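Local coordinates for chorismatase (Streptomyces hygroscopicus, PDB 4BPS), which hydrolyses chorismate to pyruvate and a dihydroxycyclohexadiene carboxylic acid, a step in the biosynthesis of the immunosuppressants FK506 and FK520, at residues H295-V300 / E338-V343; E70-V75 / A324-D329; A97-V102 / R127-P132; V51-G56 / G89-R94. One frame throughout, in Å; residues are numbered along the deposited sequence. Where two conformers were deposited one is given.

Interaction 1. Residues H295-V300 / E338-V343; sequences HLKVYV and EIEGMV. With 3EB (3-(2-carboxyethyl)benzoic acid), chain B.
Four backbone hydrogen bonds join Lys297 to Glu340 and Tyr299 to Glu338, two in each pair, between antiparallel strands 296-300 and 338-343. Both are hydrogen-bonded pairs of the ladder, and Val298 faces Ile339 between them as a non-hydrogen-bonded pair. Polar side chains gather on the face of Lys297, Tyr299 and Glu340. Glu340 CG sits between the backbone N and the carbonyl carbon (chi1 65°), and the extended chain beyond it carries the carboxylate between two donors. Lys297 NZ forms a salt bridge with Glu340 OE2 at 2.9 Å, and Tyr299 OH donates to Glu340 OE1 at 2.7 Å; both donors stand above the carboxylate plane. Trp138 and Thr180 also bond this buried carboxylate. Lys297 NZ also forms a salt bridge with Glu74, its strongest partner, and bonds Tyr140, so its charge is probably well balanced. Apolar contacts are made by Ile339, whose CG2 lies 3.7 Å from Leu296 CD2 and 4.0 Å from Val298 CG2. On the same face as Glu340 and Tyr299, Glu338, the catalytic proton acceptor, extends its OE2 to 3.2 Å from CA of the bound 3-(2-carboxyethyl)benzoic acid, which places the strand pair in the wall of the chorismatase active site.

Interaction 2. Residues E70-V75 / A324-D329; sequences EAFTEV and ALLHTD
Phe72 meets Ala324 and Leu326 in an apolar contact, extended by water bridges, where the start of strand 72-77 approaches strand 323-327 of a different sheet. Ala324 CB lies over one face of the Phe72 ring, 3.9 Å from its centroid and 30° off the normal, a CH-pi contact displaced toward the CE1-CZ side. CE1 also touches Leu326 CD2 at the ring edge, 4.0 Å away, and the two side chains cross at about a right angle. The Phe72 ring is stacked with His44 of strand 38-44 as well. No direct hydrogen bond links the two segments. Instead, one water donates to both Glu70 O and Leu325 O, each at 2.7 Å, and a second donates to Leu325 O and, weakly, to Glu70 OE2. Leu325 O therefore accepts from two waters. The Glu70 carboxylate itself is held mainly by Thr65 and by a salt bridge to Arg303, while Leu326 CD2 also rests 4.0 Å from Glu70 O. Between the two segments, the contact is thus apolar packing on one ring plus waters that bridge backbone carbonyls and, weakly, reach the Glu70 carboxylate, with no backbone pairing to continue one sheet into the other.

Interaction 3. Residues A97-V102 / R127-P132; sequences AYLFGV and RSLGYP
The Tyr131 ring receives Leu99 CB over one face, 4.1 Å from its centroid and 27° off the normal, as a CH-pi contact. Tyr98 N, 3.5 Å from Tyr131 CE2, and Ala97 C, 3.7 Å from the same atom, lie at the ring edge near its plane, so the backbone of Ala97 and Tyr98 passes the CE2 edge while Leu99 sits over the face. The Leu99 methylene is nearest to CG, at 3.7 Å, toward the inner end of the ring. Leu99 CG is anti to the backbone N (chi1 173°); of the methyls beyond it, CD2 is nearest Tyr131 CB and CD1 is nearest Leu129 CD1, at 3.9 Å, the two leucines crossing at about a right angle. Between Leu129 and Tyr131 the helix ends in a Schellman motif: Gly130 has positive phi as the C-prime residue, and Tyr131 N returns to Thr126 O. Tyr131 follows directly, and Tyr131 OH is hydrogen-bonded to Thr95 O and to Arg94. Together these residues pack the C-terminal end of helix 112-129 on the beginning of strand 98-105, beside Trp92 of strand 90-94 and Ala195 of strand 189-196.

Interaction 4. Residues V51-G56 / G89-R94; sequences VSLVDG and GIAWAR
Val51 packs on Ala91 by one of its two branches. From CB, CG1 runs anti to the backbone N (chi1 174°) and comes 3.4 Å from Ala91 CB, tighter than an ordinary van der Waals contact between carbons. The same methyl lies 4.0 Å from Ala91 N and 4.2 Å from Gly89 O, so it also lies near backbone atoms of the opposing segment. Two residues further on, Leu53 brings CD2 to 4.0 Å from Ala91 CB and 3.8 Å from Trp92 O. Ala91 CB is thus touched by Val51 and Leu53, with Ser52 O 3.9 Å away as well. At the far end Ala93 CB rests 3.6 Å from Gly56 O, which is itself hydrogen-bonded to Ser84. Gly56 and Gly89, both with positive phi, lie in turns next to the strands. No hydrogen bond crosses between the segments, whose strand axes come no closer than 6.9 Å. Strand 52-54, at the margin of one sheet, lies obliquely over strand 90-94 of another, with N-to-C directions 37° apart. Pro58 of strand 57-62 and Met86 of strand 83-87 pack beside the contact, while the Trp92 side chain starts away from it and touches Leu125 and Leu129 of helix 112-129.

How the interactions relate
From the N terminus, 51-56 meets 89-94 first, so interaction 4 closes a short, helix-free loop that brings two sheets together. Strand 90-94 is then followed by 98-105, its neighbour in the sheet, and interaction 3 folds helix 112-129 back onto that strand; the two contacts are in series and touch through backbone pairing. Residues 70-75 lie within the loop of interaction 4 but contact 324-329 far along the chain, so interaction 2 crosses interaction 4 and encloses interaction 3. Interaction 1 in turn crosses interaction 2: strand 296-300 lies between 323-327 and 337-343, and the Lys297–Glu74 salt bridge links the active-site sheet to strand 72-77.

Interaction 1. Residues H295-V300 / E338-V343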
loop_
_atom_site.group_PDB
_atom_site.type_symbol
_atom_site.label_atom_id
_atom_site.label_comp_id
_atom_site.label_asym_id
_atom_site.label_seq_id
_atom_site.Cartn_x
_atom_site.Cartn_y
_atom_site.Cartn_z
ATOM N N HIS A 295 -0.575 -4.995 -11.927
ATOM C CA HIS A 295 -1.317 -5.130 -10.673
ATOM C C HIS A 295 -1.536 -3.770 -10.029
ATOM O O HIS A 295 -1.202 -3.500 -8.868
ATOM C CB HIS A 295 -0.681 -6.181 -9.759
ATOM C CG HIS A 295 -0.700 -7.523 -10.409
ATOM N ND1 HIS A 295 0.393 -8.030 -11.082
ATOM C CD2 HIS A 295 -1.723 -8.393 -10.624
ATOM C CE1 HIS A 295 0.047 -9.173 -11.655
ATOM N NE2 HIS A 295 -1.226 -9.421 -11.390
ATOM N N LEU A 296 -2.147 -2.908 -10.828
ATOM C CA LEU A 296 -2.444 -1.548 -10.411
ATOM C C LEU A 296 -3.802 -1.446 -9.753
ATOM O O LEU A 296 -4.772 -2.043 -10.223
ATOM C CB LEU A 296 -2.385 -0.594 -11.599
ATOM C CG LEU A 296 -1.023 -0.530 -12.308
ATOM C CD1 LEU A 296 -1.008 -1.340 -13.598
ATOM C CD2 LEU A 296 -0.656 0.917 -12.593
ATOM N N LYS A 297 -3.853 -0.661 -8.687
ATOM C CA LYS A 297 -5.114 -0.222 -8.103
ATOM C C LYS A 297 -5.215 1.281 -8.296
ATOM O O LYS A 297 -4.249 2.009 -8.025
ATOM C CB LYS A 297 -5.223 -0.607 -6.629
ATOM C CG LYS A 297 -5.396 -2.131 -6.481
ATOM C CD LYS A 297 -4.634 -2.727 -5.321
ATOM C CE LYS A 297 -5.103 -2.163 -4.026
ATOM N NZ LYS A 297 -4.120 -2.471 -2.913
ATOM N N VAL A 298 -6.377 1.716 -8.768
ATOM C CA VAL A 298 -6.642 3.107 -9.080
ATOM C C VAL A 298 -7.818 3.539 -8.190
ATOM O O VAL A 298 -8.933 3.049 -8.374
ATOM C CB VAL A 298 -6.975 3.280 -10.585
ATOM C CG1 VAL A 298 -7.279 4.752 -10.886
ATOM C CG2 VAL A 298 -5.828 2.780 -11.452
ATOM N N TYR A 299 -7.527 4.396 -7.215
ATOM C CA TYR A 299 -8.526 4.842 -6.263
ATOM C C TYR A 299 -9.108 6.145 -6.748
ATOM O O TYR A 299 -8.345 7.057 -7.102
ATOM C CB TYR A 299 -7.864 5.061 -4.914
ATOM C CG TYR A 299 -7.066 3.889 -4.376
ATOM C CD1 TYR A 299 -7.698 2.775 -3.820
ATOM C CD2 TYR A 299 -5.665 3.908 -4.371
ATOM C CE1 TYR A 299 -6.965 1.724 -3.274
ATOM C CE2 TYR A 299 -4.916 2.865 -3.828
ATOM C CZ TYR A 299 -5.582 1.773 -3.274
ATOM O OH TYR A 299 -4.900 0.733 -2.696
ATOM N N VAL A 300 -10.441 6.234 -6.794
ATOM C CA VAL A 300 -11.116 7.391 -7.372
ATOM C C VAL A 300 -12.179 7.878 -6.408
ATOM O O VAL A 300 -13.048 7.108 -5.975
ATOM C CB VAL A 300 -11.786 7.029 -8.721
ATOM C CG1 VAL A 300 -12.423 8.247 -9.349
ATOM C CG2 VAL A 300 -10.740 6.413 -9.694
ATOM N N GLU A 338 -5.713 8.336 -7.079
ATOM C CA GLU A 338 -4.344 7.888 -6.867
ATOM C C GLU A 338 -4.165 6.526 -7.528
ATOM O O GLU A 338 -5.141 5.794 -7.722
ATOM C CB GLU A 338 -4.017 7.701 -5.397
ATOM C CG GLU A 338 -3.829 8.966 -4.654
ATOM C CD GLU A 338 -3.330 8.693 -3.255
ATOM O OE1 GLU A 338 -3.633 7.584 -2.714
ATOM O OE2 GLU A 338 -2.649 9.546 -2.674
ATOM N N ILE A 339 -2.920 6.188 -7.844
ATOM C CA ILE A 339 -2.599 4.939 -8.494
ATOM C C ILE A 339 -1.401 4.296 -7.799
ATOM O O ILE A 339 -0.402 4.974 -7.545
ATOM C CB ILE A 339 -2.261 5.155 -9.981
ATOM C CG1 ILE A 339 -3.354 5.961 -10.686
ATOM C CG2 ILE A 339 -2.048 3.817 -10.688
ATOM C CD1 ILE A 339 -2.973 7.355 -11.014
ATOM N N GLU A 340 -1.502 2.994 -7.502
ATOM C CA GLU A 340 -0.370 2.209 -7.043
ATOM C C GLU A 340 -0.160 1.050 -8.022
ATOM O O GLU A 340 -1.039 0.711 -8.814
ATOM C CB GLU A 340 -0.609 1.657 -5.623
ATOM C CG GLU A 340 -1.748 0.669 -5.534
ATOM C CD GLU A 340 -1.928 0.110 -4.132
ATOM O OE1 GLU A 340 -2.251 0.888 -3.212
ATOM O OE2 GLU A 340 -1.742 -1.131 -3.938
ATOM N N GLY A 341 0.979 0.373 -7.911
ATOM C CA GLY A 341 1.222 -0.801 -8.713
ATOM C C GLY A 341 2.634 -1.315 -8.455
ATOM O O GLY A 341 3.323 -0.850 -7.550
HETATM N N MSE A 342 3.094 -2.240 -9.295
HETATM C CA MSE A 342 4.427 -2.820 -9.096
HETATM C C MSE A 342 5.010 -3.247 -10.430
HETATM O O MSE A 342 4.297 -3.418 -11.424
HETATM C CB MSE A 342 4.386 -4.006 -8.120
HETATM C CG MSE A 342 3.577 -5.191 -8.597
HETATM SE SE MSE A 342 3.778 -6.744 -7.424
HETATM C CE MSE A 342 5.471 -7.325 -8.113
ATOM N N VAL A 343 6.325 -3.417 -10.451
ATOM C CA VAL A 343 7.000 -4.054 -11.568
ATOM C C VAL A 343 7.601 -5.360 -11.056
ATOM O O VAL A 343 8.438 -5.365 -10.152
ATOM C CB VAL A 343 8.105 -3.159 -12.157
ATOM C CG1 VAL A 343 8.727 -3.814 -13.393
ATOM C CG2 VAL A 343 7.534 -1.809 -12.543
HETATM C C 3EB B . 0.850 11.942 -0.829
HETATM O O 3EB B . 1.090 12.457 0.268
HETATM C CA 3EB B . -0.507 11.395 -1.174
HETATM O OAB 3EB B . -0.077 8.177 4.459
HETATM O OAD 3EB B . 0.629 6.156 3.876
HETATM C CAE 3EB B . 0.252 8.512 -0.549
HETATM C CAF 3EB B . 0.861 7.326 -0.156
HETATM C CAG 3EB B . -0.395 9.319 0.386
HETATM C CAH 3EB B . 0.823 6.923 1.168
HETATM C CAL 3EB B . 0.225 7.343 3.581
HETATM C CAM 3EB B . -0.406 8.908 1.720
HETATM C CAN 3EB B . 0.213 7.726 2.126
HETATM O OXT 3EB B . 1.728 11.890 -1.774
HETATM C C2 3EB B . -1.125 10.594 -0.010
#

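Interaction 2. Residues E70-V75 / A324-D329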
loop_
_atom_site.group_PDB
_atom_site.type_symbol
_atom_site.label_atom_id
_atom_site.label_comp_id
_atom_site.label_asym_id
_atom_site.label_seq_id
_atom_site.Cartn_x
_atom_site.Cartn_y
_atom_site.Cartn_z
ATOM N N GLU A 70 -17.264 -4.301 -8.488
ATOM C CA GLU A 70 -15.876 -3.861 -8.426
ATOM C C GLU A 70 -15.062 -4.648 -7.404
ATOM O O GLU A 70 -13.863 -4.388 -7.224
ATOM C CB GLU A 70 -15.830 -2.366 -8.103
ATOM C CG GLU A 70 -16.301 -1.587 -9.301
ATOM C CD GLU A 70 -16.628 -0.143 -9.011
ATOM O OE1 GLU A 70 -16.751 0.247 -7.815
ATOM O OE2 GLU A 70 -16.756 0.615 -10.006
ATOM N N ALA A 71 -15.702 -5.588 -6.715
ATOM C CA ALA A 71 -14.990 -6.364 -5.715
ATOM C C ALA A 71 -14.006 -7.293 -6.391
ATOM O O ALA A 71 -14.279 -7.796 -7.482
ATOM C CB ALA A 71 -15.974 -7.162 -4.861
ATOM N N PHE A 72 -12.863 -7.536 -5.749
ATOM C CA PHE A 72 -11.896 -8.509 -6.253
ATOM C C PHE A 72 -10.974 -8.864 -5.104
ATOM O O PHE A 72 -10.977 -8.192 -4.059
ATOM C CB PHE A 72 -11.083 -7.953 -7.455
ATOM C CG PHE A 72 -10.027 -6.965 -7.057
ATOM C CD1 PHE A 72 -10.358 -5.639 -6.763
ATOM C CD2 PHE A 72 -8.702 -7.350 -6.960
ATOM C CE1 PHE A 72 -9.365 -4.743 -6.382
ATOM C CE2 PHE A 72 -7.715 -6.470 -6.581
ATOM C CZ PHE A 72 -8.049 -5.155 -6.292
ATOM N N THR A 73 -10.183 -9.925 -5.274
ATOM C CA THR A 73 -9.216 -10.331 -4.262
ATOM C C THR A 73 -7.797 -10.044 -4.731
ATOM O O THR A 73 -7.376 -10.419 -5.843
ATOM C CB THR A 73 -9.351 -11.824 -3.935
ATOM O OG1 THR A 73 -10.698 -12.063 -3.536
ATOM C CG2 THR A 73 -8.442 -12.254 -2.786
ATOM N N GLU A 74 -7.074 -9.336 -3.877
ATOM C CA GLU A 74 -5.653 -9.065 -4.065
ATOM C C GLU A 74 -4.889 -10.169 -3.333
ATOM O O GLU A 74 -4.977 -10.277 -2.111
ATOM C CB GLU A 74 -5.345 -7.694 -3.460
ATOM C CG GLU A 74 -3.882 -7.326 -3.330
ATOM C CD GLU A 74 -3.692 -6.015 -2.595
ATOM O OE1 GLU A 74 -4.572 -5.119 -2.698
ATOM O OE2 GLU A 74 -2.659 -5.859 -1.895
ATOM N N VAL A 75 -4.155 -11.002 -4.079
ATOM C CA VAL A 75 -3.486 -12.167 -3.514
ATOM C C VAL A 75 -1.974 -11.969 -3.598
ATOM O O VAL A 75 -1.438 -11.741 -4.683
ATOM C CB VAL A 75 -3.871 -13.468 -4.255
ATOM C CG1 VAL A 75 -3.298 -14.668 -3.518
ATOM C CG2 VAL A 75 -5.405 -13.599 -4.414
ATOM N N ALA A 324 -7.390 -2.447 -11.394
ATOM C CA ALA A 324 -8.637 -2.453 -10.636
ATOM C C ALA A 324 -8.945 -1.046 -10.171
ATOM O O ALA A 324 -8.141 -0.422 -9.473
ATOM C CB ALA A 324 -8.506 -3.357 -9.424
ATOM N N LEU A 325 -10.121 -0.544 -10.538
ATOM C CA LEU A 325 -10.573 0.770 -10.060
ATOM C C LEU A 325 -11.441 0.572 -8.823
ATOM O O LEU A 325 -12.279 -0.323 -8.788
ATOM C CB LEU A 325 -11.338 1.535 -11.149
ATOM C CG LEU A 325 -10.465 2.451 -12.028
ATOM C CD1 LEU A 325 -9.529 1.626 -12.894
ATOM C CD2 LEU A 325 -11.304 3.383 -12.878
ATOM N N LEU A 326 -11.217 1.406 -7.813
ATOM C CA LEU A 326 -11.920 1.329 -6.532
ATOM C C LEU A 326 -12.434 2.727 -6.194
ATOM O O LEU A 326 -11.662 3.683 -6.208
ATOM C CB LEU A 326 -10.974 0.822 -5.444
ATOM C CG LEU A 326 -10.516 -0.642 -5.607
ATOM C CD1 LEU A 326 -9.331 -0.933 -4.682
ATOM C CD2 LEU A 326 -11.671 -1.605 -5.333
ATOM N N HIS A 327 -13.717 2.819 -5.854
ATOM C CA HIS A 327 -14.359 4.075 -5.534
ATOM C C HIS A 327 -14.198 4.339 -4.043
ATOM O O HIS A 327 -14.890 3.687 -3.233
ATOM C CB HIS A 327 -15.824 3.993 -5.909
ATOM C CG HIS A 327 -16.592 5.198 -5.518
ATOM N ND1 HIS A 327 -17.910 5.141 -5.134
ATOM C CD2 HIS A 327 -16.206 6.494 -5.408
ATOM C CE1 HIS A 327 -18.313 6.362 -4.828
ATOM N NE2 HIS A 327 -17.299 7.198 -4.980
ATOM N N THR A 328 -13.291 5.236 -3.662
ATOM C CA THR A 328 -13.020 5.489 -2.254
ATOM C C THR A 328 -12.240 6.805 -2.121
ATOM O O THR A 328 -11.690 7.317 -3.092
ATOM C CB THR A 328 -12.259 4.295 -1.650
ATOM O OG1 THR A 328 -12.400 4.323 -0.223
ATOM C CG2 THR A 328 -10.781 4.300 -2.052
ATOM N N ASP A 329 -12.231 7.349 -0.912
ATOM C CA ASP A 329 -11.595 8.636 -0.651
ATOM C C ASP A 329 -10.071 8.553 -0.559
ATOM O O ASP A 329 -9.493 7.476 -0.352
ATOM C CB ASP A 329 -12.137 9.228 0.643
ATOM C CG ASP A 329 -13.572 9.758 0.523
ATOM O OD1 ASP A 329 -14.168 9.752 -0.560
ATOM O OD2 ASP A 329 -14.092 10.259 1.524
HETATM O O HOH W 1 -12.169 -3.053 -8.927
HETATM O O HOH W 2 -14.167 -0.158 -11.179
#

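Interaction 3. Residues A97-V102 / R127-P132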
loop_
_atom_site.group_PDB
_atom_site.type_symbol
_atom_site.label_atom_id
_atom_site.label_comp_id
_atom_site.label_asym_id
_atom_site.label_seq_id
_atom_site.Cartn_x
_atom_site.Cartn_y
_atom_site.Cartn_z
ATOM N N ALA A 97 12.425 -16.375 3.532
ATOM C CA ALA A 97 12.955 -15.065 3.152
ATOM C C ALA A 97 12.008 -13.876 3.323
ATOM O O ALA A 97 12.500 -12.738 3.417
ATOM C CB ALA A 97 13.449 -15.110 1.705
ATOM N N TYR A 98 10.684 -14.101 3.330
ATOM C CA TYR A 98 9.722 -12.993 3.340
ATOM C C TYR A 98 8.548 -13.280 4.271
ATOM O O TYR A 98 8.233 -14.431 4.576
ATOM C CB TYR A 98 9.200 -12.686 1.922
ATOM C CG TYR A 98 10.316 -12.335 0.973
ATOM C CD1 TYR A 98 10.908 -11.064 1.000
ATOM C CD2 TYR A 98 10.819 -13.266 0.064
ATOM C CE1 TYR A 98 11.973 -10.761 0.137
ATOM C CE2 TYR A 98 11.872 -12.955 -0.784
ATOM C CZ TYR A 98 12.429 -11.701 -0.755
ATOM O OH TYR A 98 13.480 -11.355 -1.587
ATOM N N LEU A 99 7.888 -12.206 4.696
ATOM C CA LEU A 99 6.770 -12.255 5.648
ATOM C C LEU A 99 5.636 -11.368 5.113
ATOM O O LEU A 99 5.886 -10.261 4.619
ATOM C CB LEU A 99 7.253 -11.704 6.985
ATOM C CG LEU A 99 6.268 -11.472 8.127
ATOM C CD1 LEU A 99 5.758 -12.787 8.614
ATOM C CD2 LEU A 99 6.926 -10.676 9.298
ATOM N N PHE A 100 4.401 -11.855 5.226
ATOM C CA PHE A 100 3.186 -11.093 4.923
ATOM C C PHE A 100 2.343 -11.040 6.187
ATOM O O PHE A 100 2.132 -12.071 6.805
ATOM C CB PHE A 100 2.401 -11.791 3.807
ATOM C CG PHE A 100 1.096 -11.129 3.459
ATOM C CD1 PHE A 100 1.062 -10.039 2.618
ATOM C CD2 PHE A 100 -0.104 -11.608 3.948
ATOM C CE1 PHE A 100 -0.155 -9.432 2.277
ATOM C CE2 PHE A 100 -1.310 -10.997 3.606
ATOM C CZ PHE A 100 -1.322 -9.912 2.782
ATOM N N GLY A 101 1.831 -9.861 6.536
ATOM C CA GLY A 101 0.962 -9.730 7.697
ATOM C C GLY A 101 -0.188 -8.780 7.458
ATOM O O GLY A 101 -0.121 -7.866 6.618
ATOM N N VAL A 102 -1.253 -8.984 8.234
ATOM C CA VAL A 102 -2.448 -8.177 8.169
ATOM C C VAL A 102 -2.988 -7.988 9.581
ATOM O O VAL A 102 -3.018 -8.945 10.351
ATOM C CB VAL A 102 -3.532 -9.002 7.371
ATOM C CG1 VAL A 102 -4.837 -8.242 7.266
ATOM C CG2 VAL A 102 -3.029 -9.467 5.997
ATOM N N ARG A 127 10.615 -7.731 14.122
ATOM C CA ARG A 127 11.851 -7.980 14.864
ATOM C C ARG A 127 11.890 -9.403 15.435
ATOM O O ARG A 127 12.888 -10.124 15.267
ATOM C CB ARG A 127 12.016 -6.958 15.984
ATOM C CG ARG A 127 12.335 -5.587 15.499
ATOM C CD ARG A 127 12.769 -4.700 16.647
ATOM N NE ARG A 127 11.726 -4.477 17.659
ATOM C CZ ARG A 127 10.873 -3.450 17.661
ATOM N NH1 ARG A 127 10.909 -2.524 16.704
ATOM N NH2 ARG A 127 9.985 -3.345 18.635
ATOM N N SER A 128 10.813 -9.813 16.107
ATOM C CA SER A 128 10.789 -11.102 16.781
ATOM C C SER A 128 10.902 -12.285 15.819
ATOM O O SER A 128 11.576 -13.269 16.123
ATOM C CB SER A 128 9.500 -11.232 17.584
ATOM O OG SER A 128 9.430 -12.496 18.204
ATOM N N LEU A 129 10.241 -12.187 14.663
ATOM C CA LEU A 129 10.283 -13.275 13.697
ATOM C C LEU A 129 11.552 -13.247 12.845
ATOM O O LEU A 129 11.875 -14.243 12.193
ATOM C CB LEU A 129 9.066 -13.249 12.783
ATOM C CG LEU A 129 7.709 -13.571 13.416
ATOM C CD1 LEU A 129 6.607 -13.484 12.372
ATOM C CD2 LEU A 129 7.672 -14.939 14.040
ATOM N N GLY A 130 12.263 -12.115 12.812
ATOM C CA GLY A 130 13.484 -12.020 12.023
ATOM C C GLY A 130 13.266 -11.543 10.591
ATOM O O GLY A 130 14.001 -11.982 9.701
ATOM N N TYR A 131 12.325 -10.618 10.386
ATOM C CA TYR A 131 12.051 -10.030 9.079
ATOM C C TYR A 131 12.062 -8.503 9.227
ATOM O O TYR A 131 11.046 -7.840 9.054
ATOM C CB TYR A 131 10.722 -10.540 8.489
ATOM C CG TYR A 131 10.718 -12.029 8.281
ATOM C CD1 TYR A 131 10.547 -12.902 9.360
ATOM C CD2 TYR A 131 10.916 -12.580 7.018
ATOM C CE1 TYR A 131 10.581 -14.273 9.189
ATOM C CE2 TYR A 131 10.973 -13.963 6.843
ATOM C CZ TYR A 131 10.799 -14.797 7.932
ATOM O OH TYR A 131 10.851 -16.158 7.777
ATOM N N PRO A 132 13.231 -7.930 9.558
ATOM C CA PRO A 132 13.240 -6.526 9.981
ATOM C C PRO A 132 13.070 -5.516 8.845
ATOM O O PRO A 132 12.818 -4.352 9.144
ATOM C CB PRO A 132 14.627 -6.370 10.616
ATOM C CG PRO A 132 15.464 -7.379 9.887
ATOM C CD PRO A 132 14.550 -8.569 9.719
#

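Interaction 4. Residues V51-G56 / G89-R94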
loop_
_atom_site.group_PDB
_atom_site.type_symbol
_atom_site.label_atom_id
_atom_site.label_comp_id
_atom_site.label_asym_id
_atom_site.label_seq_id
_atom_site.Cartn_x
_atom_site.Cartn_y
_atom_site.Cartn_z
ATOM N N VAL A 51 -9.650 -10.202 10.853
ATOM C CA VAL A 51 -8.451 -10.799 10.275
ATOM C C VAL A 51 -8.366 -12.234 10.792
ATOM O O VAL A 51 -8.543 -12.482 12.005
ATOM C CB VAL A 51 -7.206 -10.031 10.707
ATOM C CG1 VAL A 51 -5.961 -10.723 10.233
ATOM C CG2 VAL A 51 -7.259 -8.592 10.201
ATOM N N SER A 52 -8.059 -13.183 9.907
ATOM C CA SER A 52 -7.955 -14.576 10.325
ATOM C C SER A 52 -6.972 -15.283 9.409
ATOM O O SER A 52 -6.520 -14.716 8.412
ATOM C CB SER A 52 -9.330 -15.274 10.266
ATOM O OG SER A 52 -9.773 -15.375 8.937
ATOM N N LEU A 53 -6.651 -16.526 9.757
ATOM C CA LEU A 53 -5.924 -17.431 8.868
ATOM C C LEU A 53 -6.911 -18.379 8.200
ATOM O O LEU A 53 -7.762 -18.987 8.864
ATOM C CB LEU A 53 -4.914 -18.268 9.647
ATOM C CG LEU A 53 -3.753 -17.519 10.275
ATOM C CD1 LEU A 53 -2.983 -18.452 11.193
ATOM C CD2 LEU A 53 -2.779 -16.941 9.223
ATOM N N VAL A 54 -6.783 -18.505 6.886
ATOM C CA VAL A 54 -7.528 -19.513 6.140
ATOM C C VAL A 54 -6.506 -20.463 5.540
ATOM O O VAL A 54 -5.758 -20.083 4.629
ATOM C CB VAL A 54 -8.369 -18.859 5.064
ATOM C CG1 VAL A 54 -9.097 -19.923 4.213
ATOM C CG2 VAL A 54 -9.353 -17.906 5.720
ATOM N N ASP A 55 -6.466 -21.688 6.076
ATOM C CA ASP A 55 -5.438 -22.672 5.755
ATOM C C ASP A 55 -4.050 -22.055 5.637
ATOM O O ASP A 55 -3.352 -22.228 4.621
ATOM C CB ASP A 55 -5.787 -23.436 4.485
ATOM C CG ASP A 55 -4.963 -24.714 4.332
ATOM O OD1 ASP A 55 -4.496 -25.259 5.366
ATOM O OD2 ASP A 55 -4.772 -25.174 3.185
ATOM N N GLY A 56 -3.653 -21.348 6.692
ATOM C CA GLY A 56 -2.336 -20.760 6.766
ATOM C C GLY A 56 -2.180 -19.403 6.103
ATOM O O GLY A 56 -1.108 -18.766 6.199
ATOM N N GLY A 89 -3.127 -9.698 17.194
ATOM C CA GLY A 89 -4.080 -9.318 16.163
ATOM C C GLY A 89 -3.553 -9.422 14.751
ATOM O O GLY A 89 -4.303 -9.221 13.817
ATOM N N ILE A 90 -2.256 -9.689 14.595
ATOM C CA ILE A 90 -1.645 -9.768 13.272
ATOM C C ILE A 90 -1.681 -11.214 12.807
ATOM O O ILE A 90 -1.068 -12.085 13.455
ATOM C CB ILE A 90 -0.176 -9.289 13.300
ATOM C CG1 ILE A 90 -0.028 -7.889 13.921
ATOM C CG2 ILE A 90 0.406 -9.328 11.880
ATOM C CD1 ILE A 90 1.425 -7.535 14.290
ATOM N N ALA A 91 -2.363 -11.474 11.690
ATOM C CA ALA A 91 -2.256 -12.767 11.036
ATOM C C ALA A 91 -1.112 -12.695 10.052
ATOM O O ALA A 91 -1.038 -11.744 9.274
ATOM C CB ALA A 91 -3.555 -13.146 10.345
ATOM N N TRP A 92 -0.225 -13.688 10.076
ATOM C CA TRP A 92 0.966 -13.661 9.249
ATOM C C TRP A 92 1.289 -15.022 8.667
ATOM O O TRP A 92 0.909 -16.066 9.203
ATOM C CB TRP A 92 2.155 -13.124 10.062
ATOM C CG TRP A 92 2.438 -13.862 11.350
ATOM C CD1 TRP A 92 1.956 -13.555 12.599
ATOM C CD2 TRP A 92 3.236 -15.044 11.514
ATOM N NE1 TRP A 92 2.406 -14.456 13.524
ATOM C CE2 TRP A 92 3.210 -15.368 12.886
ATOM C CE3 TRP A 92 3.987 -15.845 10.636
ATOM C CZ2 TRP A 92 3.878 -16.474 13.406
ATOM C CZ3 TRP A 92 4.677 -16.945 11.170
ATOM C CH2 TRP A 92 4.602 -17.249 12.537
ATOM N N ALA A 93 2.002 -14.973 7.546
ATOM C CA ALA A 93 2.586 -16.159 6.925
ATOM C C ALA A 93 3.983 -15.784 6.477
ATOM O O ALA A 93 4.199 -14.663 5.992
ATOM C CB ALA A 93 1.763 -16.610 5.715
ATOM N N ARG A 94 4.927 -16.716 6.609
ATOM C CA ARG A 94 6.303 -16.436 6.208
ATOM C C ARG A 94 6.831 -17.567 5.340
ATOM O O ARG A 94 6.484 -18.749 5.536
ATOM C CB ARG A 94 7.211 -16.262 7.444
ATOM C CG ARG A 94 7.482 -17.544 8.227
ATOM C CD ARG A 94 8.226 -17.258 9.569
ATOM N NE ARG A 94 8.590 -18.525 10.216
ATOM C CZ ARG A 94 9.661 -19.259 9.899
ATOM N NH1 ARG A 94 10.524 -18.827 8.989
ATOM N NH2 ARG A 94 9.873 -20.440 10.473
#